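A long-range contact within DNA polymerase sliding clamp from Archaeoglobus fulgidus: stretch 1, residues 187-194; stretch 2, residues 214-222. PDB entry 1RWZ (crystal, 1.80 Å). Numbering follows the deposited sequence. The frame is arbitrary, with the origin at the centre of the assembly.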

# COMPACT_ATOMS: atom_id res chain seq x y z
N GLY A 187 -1.81 4.66 -41.01
CA GLY A 187 -1.29 5.96 -41.39
C GLY A 187 0.18 6.12 -41.01
O GLY A 187 0.63 5.57 -40.01
N GLU A 188 0.92 6.87 -41.82
CA GLU A 188 2.33 7.09 -41.55
C GLU A 188 2.52 8.36 -40.73
O GLU A 188 2.07 9.44 -41.13
CB GLU A 188 3.12 7.19 -42.86
CG GLU A 188 3.07 5.92 -43.69
CD GLU A 188 3.98 5.97 -44.90
OE1 GLU A 188 3.85 6.92 -45.71
OE2 GLU A 188 4.82 5.07 -45.05
N ALA A 189 3.17 8.23 -39.58
CA ALA A 189 3.42 9.36 -38.69
C ALA A 189 4.55 9.05 -37.72
O ALA A 189 4.79 7.90 -37.37
CB ALA A 189 2.15 9.69 -37.92
N ARG A 190 5.24 10.09 -37.27
CA ARG A 190 6.35 9.92 -36.35
C ARG A 190 6.57 11.23 -35.59
O ARG A 190 6.86 12.25 -36.21
CB ARG A 190 7.61 9.54 -37.13
CG ARG A 190 8.85 9.25 -36.31
CD ARG A 190 10.05 9.02 -37.24
NE ARG A 190 11.29 8.76 -36.50
CZ ARG A 190 11.62 7.59 -35.97
NH1 ARG A 190 10.80 6.55 -36.08
NH2 ARG A 190 12.76 7.46 -35.31
N SER A 191 6.40 11.19 -34.27
CA SER A 191 6.60 12.38 -33.43
C SER A 191 7.23 11.98 -32.10
O SER A 191 7.13 10.83 -31.68
CB SER A 191 5.26 13.08 -33.16
OG SER A 191 4.73 13.68 -34.32
N MET A 192 7.89 12.92 -31.44
CA MET A 192 8.52 12.65 -30.15
C MET A 192 7.81 13.42 -29.05
O MET A 192 7.40 14.56 -29.26
CB MET A 192 10.01 13.03 -30.19
CG MET A 192 10.76 12.67 -28.91
SD MET A 192 12.53 12.53 -29.17
CE MET A 192 12.76 10.80 -28.94
N PHE A 193 7.66 12.80 -27.88
CA PHE A 193 6.97 13.43 -26.76
C PHE A 193 7.61 13.20 -25.40
O PHE A 193 8.41 12.28 -25.22
CB PHE A 193 5.52 12.92 -26.67
CG PHE A 193 4.73 13.10 -27.93
CD1 PHE A 193 4.58 12.05 -28.83
CD2 PHE A 193 4.18 14.34 -28.24
CE1 PHE A 193 3.89 12.23 -30.02
CE2 PHE A 193 3.49 14.54 -29.43
CZ PHE A 193 3.35 13.48 -30.33
N SER A 194 7.24 14.05 -24.45
CA SER A 194 7.73 13.97 -23.08
C SER A 194 7.04 12.84 -22.32
O SER A 194 5.81 12.79 -22.25
CB SER A 194 7.46 15.28 -22.34
OG SER A 194 7.35 15.06 -20.94
N HIS A 214 -4.50 9.73 -32.06
CA HIS A 214 -4.51 10.42 -33.36
C HIS A 214 -3.09 10.97 -33.43
O HIS A 214 -2.69 11.80 -32.61
CB HIS A 214 -5.55 11.54 -33.37
CG HIS A 214 -6.95 11.05 -33.21
ND1 HIS A 214 -7.68 10.51 -34.26
CD2 HIS A 214 -7.76 10.98 -32.13
CE1 HIS A 214 -8.87 10.13 -33.82
NE2 HIS A 214 -8.94 10.41 -32.53
N LEU A 215 -2.33 10.52 -34.43
CA LEU A 215 -0.93 10.90 -34.55
C LEU A 215 -0.50 11.47 -35.90
O LEU A 215 -0.92 10.98 -36.95
CB LEU A 215 -0.07 9.68 -34.23
CG LEU A 215 1.46 9.75 -34.22
CD1 LEU A 215 1.94 10.57 -33.03
CD2 LEU A 215 2.03 8.33 -34.13
N GLY A 216 0.36 12.48 -35.85
CA GLY A 216 0.89 13.10 -37.05
C GLY A 216 2.41 13.18 -36.92
O GLY A 216 3.00 12.54 -36.05
N THR A 217 3.05 13.97 -37.77
CA THR A 217 4.50 14.12 -37.73
C THR A 217 4.85 15.54 -37.30
O THR A 217 4.53 16.50 -37.99
CB THR A 217 5.12 13.80 -39.11
OG1 THR A 217 4.91 12.42 -39.42
CG2 THR A 217 6.61 14.10 -39.13
N ASN A 218 5.51 15.64 -36.14
CA ASN A 218 5.89 16.92 -35.54
C ASN A 218 4.65 17.74 -35.22
O ASN A 218 4.64 18.97 -35.31
CB ASN A 218 6.84 17.69 -36.45
CG ASN A 218 8.17 16.98 -36.64
OD1 ASN A 218 8.80 16.56 -35.67
ND2 ASN A 218 8.60 16.84 -37.89
N TYR A 219 3.60 17.03 -34.82
CA TYR A 219 2.30 17.60 -34.48
C TYR A 219 1.91 17.11 -33.09
O TYR A 219 2.39 16.06 -32.65
CB TYR A 219 1.23 17.07 -35.45
CG TYR A 219 0.75 18.03 -36.51
CD1 TYR A 219 0.27 17.54 -37.73
CD2 TYR A 219 0.73 19.40 -36.30
CE1 TYR A 219 -0.22 18.40 -38.70
CE2 TYR A 219 0.24 20.27 -37.27
CZ TYR A 219 -0.23 19.76 -38.47
OH TYR A 219 -0.70 20.61 -39.45
N PRO A 220 1.05 17.85 -32.38
CA PRO A 220 0.65 17.40 -31.05
C PRO A 220 -0.10 16.08 -31.22
O PRO A 220 -0.74 15.85 -32.24
CB PRO A 220 -0.30 18.50 -30.57
CG PRO A 220 0.20 19.73 -31.30
CD PRO A 220 0.50 19.19 -32.68
N VAL A 221 -0.01 15.20 -30.23
CA VAL A 221 -0.72 13.93 -30.31
C VAL A 221 -2.03 14.07 -29.54
O VAL A 221 -2.10 14.79 -28.54
CB VAL A 221 0.13 12.77 -29.71
CG1 VAL A 221 0.46 13.05 -28.25
CG2 VAL A 221 -0.62 11.45 -29.86
N ARG A 222 -3.08 13.41 -30.03
CA ARG A 222 -4.38 13.42 -29.36
C ARG A 222 -4.55 12.03 -28.75
O ARG A 222 -4.44 11.03 -29.46
CB ARG A 222 -5.53 13.66 -30.33
CG ARG A 222 -5.60 15.05 -30.96
CD ARG A 222 -6.80 15.11 -31.93
NE ARG A 222 -8.06 14.83 -31.24
CZ ARG A 222 -9.15 14.34 -31.83
NH1 ARG A 222 -9.16 14.07 -33.13
NH2 ARG A 222 -10.24 14.11 -31.10
O HOH W 1 2.30 12.15 -40.62
O HOH W 2 7.86 15.35 -32.99

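Residues 189-194 form an extended strand, whereas the second stretch leaves a strand at L215, turns through 216-220 and re-enters a strand at V221. The two arms of this hairpin are tied by R222 N to H214 O (3.1 Å) and H214 N to R222 O (2.9 Å). The turn lies along the first strand, with the CA atoms of A189 and G216 4.8 Å apart and those of S191 and N218 5.1 Å apart. No backbone-to-backbone hydrogen bond crosses between the stretches; side-chain hydroxyls do that work instead, helped by a CA-H...O contact from T217 CA to R190 O (3.4 Å).

S191 is the central link. Its CB points toward the turn, and with chi1 in m its OG donates to G216 O (2.7 Å) while accepting from N218 N (2.8 Å). A small hydroxyl, able to give and receive at once, thus satisfies two polar backbone groups in a buried site. T217 supplies the second link: its OG1 accepts from R190 N at 3.2 Å, and water 1 joins the same OG1 (2.9 Å) to E188 O (2.8 Å). Water 2 bridges M192 N (2.9 Å) and N218 OD1 (3.1 Å).

Alternation along the strand sends A189, S191 and F193 toward the hairpin, while R190 points away and extends its chain to a partner elsewhere in the structure. A189 is small enough for close approach, its CB lying 3.5 Å from L215 O and 3.8 Å from L215 CG. G216 suits its position because a CB there would be crowded by Y219 CD1.

F193 anchors the apolar end. V221 CG1 sits over one ring face, 3.7 Å from the centroid, in a CH-pi contact, while L215 CD1 meets the ring edge, 4.0 Å from F193 CE1. These buried hydrocarbon side chains complement the polar links around S191, and the whole contact buries 407 Å².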